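Local coordinates for acetyltransferase (Agrobacterium tumefaciens, PDB 2FSR), which probably transfers an acetyl group from acetyl-CoA to an acceptor substrate, as expected of a GNAT-family enzyme, at residues S54-G59 and L119-E124; A78-H81 and A87-I90; I104-G107 and E112-L115. All coordinates share one frame; numbering follows the deposited sequence. Where two conformers were deposited one is given.

Contact 1. Residues S54-G59 and L119-E124; sequences SPRSTG and LYEGHE. With FMT (formic acid), chain B.
With chi1 at -103° and bends at chi2 and chi3, the R56 side chain reaches across to E121, whose chain stretches out with CG anti to the backbone N (chi1 -168°). The two cross at about a right angle. R56 CD rests 3.6 Å from E121 CB, and E121 OE2 stands 3.4 Å from R56 NE. Because that oxygen is well out of the guanidinium plane, with no N-H aimed at it, the salt bridge is one of charges alone. E121 lies over one face and S54 OG over the centre of the opposite face, so the guanidinium is held between them. A water bridges the segments with directed hydrogen bonds, accepting from R56 NH2 at 2.8 Å and from E121 N at 3.2 Å. On its own side the 3-10 turn is pinned by S57 OG, which donates to S54 O at 2.8 Å. E121 and G122 form the corner of a type II beta turn, at whose end H123 ND1 donates to O1 of a bound formic acid at 2.8 Å and 162°; this molecule, probably from the crystallisation liquor, is also hydrogen-bonded to Y128 OH. Residues 119-124 lead into a Gly-Arg-Gly sequence, probably the GNAT loop that cradles the acetyl-CoA pyrophosphate. The contact joins this connection between strand 114-119 and helix 128-143 to the loop after helix 45-53, against which Y120 packs through A47 and Y48.

Contact 2. Residues A78-H81 and A87-I90; sequences ANWH and ALMI
Residues 78-81 form a helical turn near the end of helix 66-83, and residues 87-90 are extended at the start of strand 87-92, so that W80 meets the backbone of A87 and the side chain of L88. The indole carries the contact. Its NE1 donates to A87 O over 2.9 Å with an N-H...O angle of 167°, a nearly straight bond. The carbonyl oxygen lies in the plane of the indole, at its edge, whereas NE1 stands 42° out of the carbonyl plane and is not on a lone pair. The bond ties down the polar atom of an otherwise apolar ring in a buried setting. Here the chain leaves a helix and, after a short connection, enters the central antiparallel sheet of the GNAT fold; W80 ties the end of the helix to the first residue of the strand. Farther along the ring, W80 CZ2 touches L88 CD2 at 3.8 Å, the two side chains crossing at about a right angle, and L88 CG comes up to the same ring carbon. L88 also packs on L37 of strand 35-38 and on L136 of helix 128-143. From the same helix W139 brings its ring against that of W80, the planes inclined at about 65°, and P28 adds another apolar neighbour to the indole.

Contact 3. Residues I104-G107 and E112-L115; sequences INHG and EKEL
One face of the H106 imidazole carries the aliphatic part of K113: CG sits 3.7 Å from the ring centroid and 24° off the normal, a CH-pi contact offset toward the rim. The F83 ring also meets this imidazole, its plane inclined to it. A bend at chi4 turns the end of the lysine back, and K113 NZ donates to H106 ND1 at 2.9 Å from 28° out of the ring plane. K113 NZ is also hydrogen-bonded to H85 NE2, so it spans two histidines. These residues close the hairpin of strands 97-105 and 114-119. The latter is the outer strand of the central antiparallel sheet and borders strand 149-153, K113 and L115 bonding through their backbones to V150, as the fourth and fifth core strands do in GNAT proteins. N105 and E114 form a hydrogen-bonded pair, joined by N105 N to E114 O at 2.7 Å and E114 N to N105 O at 3.0 Å. Their side chains lie side by side on one face of the sheet, amide and carboxylate planes 37° apart, with N105 ND2 giving E114 OE1 a bond of 3.0 Å. The other oxygens are anchored outside: N105 OD1 accepts from H75, E114 OE2 from Y152 N. I104 and L115, a non-hydrogen-bonded pair, project to the other face, where I104 CG1 meets L115 CD1 at 3.8 Å and both side chains lean on helix 128-143.

How the contacts relate
Contact 2 reaches strand 87-92, the neighbour in the sheet of strand 97-105 of contact 3, and their centres are about 11 Å apart. N79 OD1 joins them through a probable hydrogen bond of 2.8 Å to H106 N, tying helix 66-83 to the residue that follows strand 97-105. Contact 1 is about 20 Å from contact 2 and 21 Å from contact 3, centre to centre, yet Y120 OH packs 3.3 Å from CE of selenomethionine M89. Strand 114-119 runs from contact 3 to contact 1, and the two contacts lie on opposite sides of the chain's centre. By sequence contact 1 lies nearest the probable acetyl-CoA site; the formic acid does not itself define a substrate site.

Contact 1. Residues S54-G59 and L119-E124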
loop_
_atom_site.group_PDB
_atom_site.type_symbol
_atom_site.label_atom_id
_atom_site.label_comp_id
_atom_site.label_asym_id
_atom_site.label_seq_id
_atom_site.Cartn_x
_atom_site.Cartn_y
_atom_site.Cartn_z
ATOM N N SER A 54 15.118 9.784 1.267
ATOM C CA SER A 54 14.916 11.223 1.457
ATOM C C SER A 54 14.151 11.540 2.742
ATOM O O SER A 54 13.475 10.679 3.294
ATOM C CB SER A 54 14.141 11.782 0.265
ATOM O OG SER A 54 12.745 11.553 0.392
ATOM N N PRO A 55 14.223 12.806 3.202
ATOM C CA PRO A 55 13.399 13.219 4.349
ATOM C C PRO A 55 11.885 13.035 4.147
ATOM O O PRO A 55 11.146 12.914 5.137
ATOM C CB PRO A 55 13.752 14.705 4.525
ATOM C CG PRO A 55 15.105 14.853 3.881
ATOM C CD PRO A 55 15.119 13.879 2.731
ATOM N N ARG A 56 11.431 13.032 2.893
ATOM C CA ARG A 56 10.016 12.819 2.568
ATOM C C ARG A 56 9.469 11.551 3.211
ATOM O O ARG A 56 8.300 11.477 3.578
ATOM C CB ARG A 56 9.818 12.745 1.050
ATOM C CG ARG A 56 9.232 13.997 0.434
ATOM C CD ARG A 56 9.746 14.213 -0.983
ATOM N NE ARG A 56 11.149 14.626 -1.007
ATOM C CZ ARG A 56 12.113 14.016 -1.692
ATOM N NH1 ARG A 56 13.355 14.478 -1.630
ATOM N NH2 ARG A 56 11.849 12.957 -2.450
ATOM N N SER A 57 10.334 10.554 3.356
ATOM C CA SER A 57 9.914 9.231 3.798
ATOM C C SER A 57 9.735 9.102 5.307
ATOM O O SER A 57 9.369 8.028 5.782
ATOM C CB SER A 57 10.931 8.177 3.329
ATOM O OG SER A 57 12.169 8.320 4.010
ATOM N N THR A 58 10.015 10.175 6.052
ATOM C CA THR A 58 9.946 10.127 7.516
ATOM C C THR A 58 8.571 9.623 7.976
ATOM O O THR A 58 8.469 8.873 8.952
ATOM C CB THR A 58 10.316 11.494 8.163
ATOM O OG1 THR A 58 11.614 11.910 7.715
ATOM C CG2 THR A 58 10.341 11.394 9.683
ATOM N N GLY A 59 7.529 10.000 7.235
ATOM C CA GLY A 59 6.150 9.595 7.544
ATOM C C GLY A 59 5.793 8.148 7.219
ATOM O O GLY A 59 4.700 7.691 7.560
ATOM N N LEU A 119 3.133 8.822 -1.584
ATOM C CA LEU A 119 3.168 9.604 -2.819
ATOM C C LEU A 119 4.501 10.294 -2.959
ATOM O O LEU A 119 5.063 10.795 -1.971
ATOM C CB LEU A 119 2.051 10.660 -2.847
ATOM C CG LEU A 119 0.616 10.145 -2.950
ATOM C CD1 LEU A 119 -0.361 11.332 -2.940
ATOM C CD2 LEU A 119 0.383 9.291 -4.202
ATOM N N TYR A 120 5.009 10.319 -4.188
ATOM C CA TYR A 120 6.242 11.009 -4.485
ATOM C C TYR A 120 5.996 12.512 -4.487
ATOM O O TYR A 120 4.866 12.973 -4.600
ATOM C CB TYR A 120 6.774 10.570 -5.844
ATOM C CG TYR A 120 7.122 9.085 -5.901
ATOM C CD1 TYR A 120 7.587 8.410 -4.765
ATOM C CD2 TYR A 120 7.016 8.382 -7.082
ATOM C CE1 TYR A 120 7.924 7.043 -4.822
ATOM C CE2 TYR A 120 7.355 7.015 -7.159
ATOM C CZ TYR A 120 7.789 6.362 -6.018
ATOM O OH TYR A 120 8.123 5.019 -6.102
ATOM N N GLU A 121 7.090 13.251 -4.391
ATOM C CA GLU A 121 7.039 14.688 -4.255
ATOM C C GLU A 121 6.315 15.348 -5.425
ATOM O O GLU A 121 6.582 15.045 -6.595
ATOM C CB GLU A 121 8.455 15.227 -4.155
ATOM C CG GLU A 121 8.501 16.658 -3.729
ATOM C CD GLU A 121 9.914 17.116 -3.551
ATOM O OE1 GLU A 121 10.694 17.079 -4.537
ATOM O OE2 GLU A 121 10.228 17.522 -2.419
ATOM N N GLY A 122 5.398 16.263 -5.090
ATOM C CA GLY A 122 4.673 17.034 -6.093
ATOM C C GLY A 122 3.242 16.577 -6.345
ATOM O O GLY A 122 2.502 17.207 -7.100
ATOM N N HIS A 123 2.852 15.472 -5.722
ATOM C CA HIS A 123 1.562 14.884 -6.038
ATOM C C HIS A 123 0.561 14.874 -4.887
ATOM O O HIS A 123 -0.515 14.303 -5.034
ATOM C CB HIS A 123 1.734 13.461 -6.572
ATOM C CG HIS A 123 2.674 13.369 -7.723
ATOM N ND1 HIS A 123 2.345 13.806 -8.989
ATOM C CD2 HIS A 123 3.954 12.932 -7.793
ATOM C CE1 HIS A 123 3.384 13.630 -9.791
ATOM N NE2 HIS A 123 4.371 13.110 -9.088
ATOM N N GLU A 124 0.911 15.481 -3.754
ATOM C CA GLU A 124 -0.045 15.599 -2.632
ATOM C C GLU A 124 -1.196 16.588 -2.896
ATOM O O GLU A 124 -1.167 17.391 -3.838
ATOM C CB GLU A 124 0.677 15.971 -1.335
ATOM C CG GLU A 124 1.629 14.903 -0.774
ATOM C CD GLU A 124 2.508 15.434 0.366
ATOM O OE1 GLU A 124 2.298 16.580 0.830
ATOM O OE2 GLU A 124 3.411 14.691 0.805
HETATM C C FMT B . -0.671 14.906 -10.558
HETATM O O1 FMT B . 0.151 15.408 -9.782
HETATM O O2 FMT B . -1.638 15.468 -11.099
HETATM O O HOH W 1 9.880 11.638 -4.015
#

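Contact 2. Residues A78-H81 and A87-I90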
loop_
_atom_site.group_PDB
_atom_site.type_symbol
_atom_site.label_atom_id
_atom_site.label_comp_id
_atom_site.label_asym_id
_atom_site.label_seq_id
_atom_site.Cartn_x
_atom_site.Cartn_y
_atom_site.Cartn_z
ATOM N N ALA A 78 6.678 -9.504 -3.373
ATOM C CA ALA A 78 6.559 -10.907 -2.936
ATOM C C ALA A 78 5.288 -11.233 -2.158
ATOM O O ALA A 78 4.837 -12.392 -2.161
ATOM C CB ALA A 78 7.774 -11.331 -2.125
ATOM N N ASN A 79 4.708 -10.227 -1.495
ATOM C CA ASN A 79 3.476 -10.473 -0.746
ATOM C C ASN A 79 2.380 -11.087 -1.630
ATOM O O ASN A 79 1.573 -11.881 -1.152
ATOM C CB ASN A 79 2.980 -9.198 -0.039
ATOM C CG ASN A 79 3.521 -9.050 1.380
ATOM O OD1 ASN A 79 2.756 -8.772 2.312
ATOM N ND2 ASN A 79 4.825 -9.235 1.564
ATOM N N TRP A 80 2.335 -10.720 -2.913
ATOM C CA TRP A 80 1.314 -11.276 -3.834
ATOM C C TRP A 80 1.402 -12.803 -3.899
ATOM O O TRP A 80 0.407 -13.494 -3.698
ATOM C CB TRP A 80 1.416 -10.654 -5.234
ATOM C CG TRP A 80 0.930 -9.259 -5.230
ATOM C CD1 TRP A 80 1.692 -8.120 -5.198
ATOM C CD2 TRP A 80 -0.444 -8.824 -5.216
ATOM N NE1 TRP A 80 0.861 -6.994 -5.179
ATOM C CE2 TRP A 80 -0.445 -7.408 -5.191
ATOM C CE3 TRP A 80 -1.673 -9.502 -5.232
ATOM C CZ2 TRP A 80 -1.639 -6.652 -5.156
ATOM C CZ3 TRP A 80 -2.849 -8.757 -5.223
ATOM C CH2 TRP A 80 -2.828 -7.344 -5.182
ATOM N N HIS A 81 2.610 -13.303 -4.119
ATOM C CA HIS A 81 2.856 -14.742 -4.176
ATOM C C HIS A 81 2.524 -15.429 -2.862
ATOM O O HIS A 81 1.950 -16.525 -2.851
ATOM C CB HIS A 81 4.330 -14.964 -4.518
ATOM C CG HIS A 81 4.717 -16.397 -4.697
ATOM N ND1 HIS A 81 4.586 -17.053 -5.901
ATOM C CD2 HIS A 81 5.281 -17.282 -3.840
ATOM C CE1 HIS A 81 5.021 -18.295 -5.769
ATOM N NE2 HIS A 81 5.453 -18.459 -4.529
ATOM N N ALA A 87 1.742 -4.868 -2.827
ATOM C CA ALA A 87 1.793 -3.472 -3.275
ATOM C C ALA A 87 1.499 -3.355 -4.754
ATOM O O ALA A 87 1.764 -4.290 -5.539
ATOM C CB ALA A 87 3.164 -2.886 -2.999
ATOM N N LEU A 88 0.970 -2.191 -5.122
ATOM C CA LEU A 88 0.813 -1.813 -6.521
ATOM C C LEU A 88 1.362 -0.396 -6.661
ATOM O O LEU A 88 1.230 0.434 -5.736
ATOM C CB LEU A 88 -0.665 -1.834 -6.920
ATOM C CG LEU A 88 -1.358 -3.205 -6.831
ATOM C CD1 LEU A 88 -2.882 -3.082 -6.920
ATOM C CD2 LEU A 88 -0.810 -4.152 -7.889
HETATM N N MSE A 89 2.025 -0.131 -7.785
HETATM C CA MSE A 89 2.479 1.223 -8.059
HETATM C C MSE A 89 1.302 2.029 -8.570
HETATM O O MSE A 89 0.453 1.499 -9.287
HETATM C CB MSE A 89 3.609 1.220 -9.087
HETATM C CG MSE A 89 4.880 0.440 -8.689
HETATM SE SE MSE A 89 5.576 0.780 -6.908
HETATM C CE MSE A 89 6.064 2.657 -7.127
ATOM N N ILE A 90 1.286 3.310 -8.214
ATOM C CA ILE A 90 0.215 4.223 -8.628
ATOM C C ILE A 90 0.673 5.022 -9.831
ATOM O O ILE A 90 1.640 5.794 -9.727
ATOM C CB ILE A 90 -0.171 5.215 -7.501
ATOM C CG1 ILE A 90 -0.524 4.480 -6.187
ATOM C CG2 ILE A 90 -1.306 6.133 -7.962
ATOM C CD1 ILE A 90 -0.742 5.423 -4.987
#

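Contact 3. Residues I104-G107 and E112-L115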
loop_
_atom_site.group_PDB
_atom_site.type_symbol
_atom_site.label_atom_id
_atom_site.label_comp_id
_atom_site.label_asym_id
_atom_site.label_seq_id
_atom_site.Cartn_x
_atom_site.Cartn_y
_atom_site.Cartn_z
ATOM N N ILE A 104 -1.107 -3.738 0.566
ATOM C CA ILE A 104 -1.477 -4.446 1.772
ATOM C C ILE A 104 -0.355 -5.425 2.116
ATOM O O ILE A 104 0.089 -6.203 1.267
ATOM C CB ILE A 104 -2.821 -5.168 1.629
ATOM C CG1 ILE A 104 -3.945 -4.155 1.391
ATOM C CG2 ILE A 104 -3.133 -6.015 2.867
ATOM C CD1 ILE A 104 -5.219 -4.796 0.841
ATOM N N ASN A 105 0.066 -5.333 3.367
ATOM C CA ASN A 105 1.266 -5.996 3.889
ATOM C C ASN A 105 0.912 -7.078 4.880
ATOM O O ASN A 105 0.033 -6.881 5.731
ATOM C CB ASN A 105 2.082 -4.958 4.639
ATOM C CG ASN A 105 2.501 -3.811 3.745
ATOM O OD1 ASN A 105 3.363 -3.981 2.881
ATOM N ND2 ASN A 105 1.864 -2.659 3.901
ATOM N N HIS A 106 1.625 -8.199 4.844
ATOM C CA HIS A 106 1.510 -9.146 5.960
ATOM C C HIS A 106 2.863 -9.830 6.155
ATOM O O HIS A 106 3.892 -9.308 5.695
ATOM C CB HIS A 106 0.373 -10.148 5.721
ATOM C CG HIS A 106 -0.199 -10.747 6.979
ATOM N ND1 HIS A 106 -1.081 -11.805 6.952
ATOM C CD2 HIS A 106 -0.006 -10.447 8.290
ATOM C CE1 HIS A 106 -1.416 -12.125 8.191
ATOM N NE2 HIS A 106 -0.768 -11.328 9.022
ATOM N N GLY A 107 2.856 -10.978 6.817
ATOM C CA GLY A 107 4.100 -11.660 7.135
ATOM C C GLY A 107 4.603 -11.293 8.525
ATOM O O GLY A 107 3.924 -10.590 9.278
ATOM N N GLU A 112 -1.064 -7.603 11.930
ATOM C CA GLU A 112 -2.286 -7.789 11.170
ATOM C C GLU A 112 -2.060 -7.291 9.743
ATOM O O GLU A 112 -1.117 -6.511 9.510
ATOM C CB GLU A 112 -3.420 -6.994 11.830
ATOM C CG GLU A 112 -3.811 -7.557 13.214
ATOM C CD GLU A 112 -5.047 -6.878 13.798
ATOM O OE1 GLU A 112 -4.876 -5.854 14.492
ATOM O OE2 GLU A 112 -6.168 -7.359 13.520
ATOM N N LYS A 113 -2.914 -7.737 8.817
ATOM C CA LYS A 113 -2.851 -7.268 7.408
ATOM C C LYS A 113 -3.041 -5.764 7.377
ATOM O O LYS A 113 -3.987 -5.242 7.957
ATOM C CB LYS A 113 -3.850 -7.999 6.514
ATOM C CG LYS A 113 -3.546 -9.490 6.357
ATOM C CD LYS A 113 -4.503 -10.149 5.380
ATOM C CE LYS A 113 -4.260 -11.647 5.271
ATOM N NZ LYS A 113 -2.933 -12.006 4.674
ATOM N N GLU A 114 -2.133 -5.071 6.705
ATOM C CA GLU A 114 -1.954 -3.620 6.872
ATOM C C GLU A 114 -1.941 -2.883 5.541
ATOM O O GLU A 114 -1.188 -3.247 4.628
ATOM C CB GLU A 114 -0.661 -3.320 7.651
ATOM C CG GLU A 114 -0.595 -1.888 8.201
ATOM C CD GLU A 114 0.308 -0.980 7.443
ATOM O OE1 GLU A 114 0.876 -1.408 6.402
ATOM O OE2 GLU A 114 0.499 0.153 7.933
ATOM N N LEU A 115 -2.767 -1.847 5.443
ATOM C CA LEU A 115 -2.865 -0.992 4.265
ATOM C C LEU A 115 -1.941 0.218 4.425
ATOM O O LEU A 115 -2.013 0.938 5.427
ATOM C CB LEU A 115 -4.324 -0.515 4.104
ATOM C CG LEU A 115 -4.706 0.364 2.900
ATOM C CD1 LEU A 115 -4.615 -0.410 1.605
ATOM C CD2 LEU A 115 -6.125 0.928 3.072
#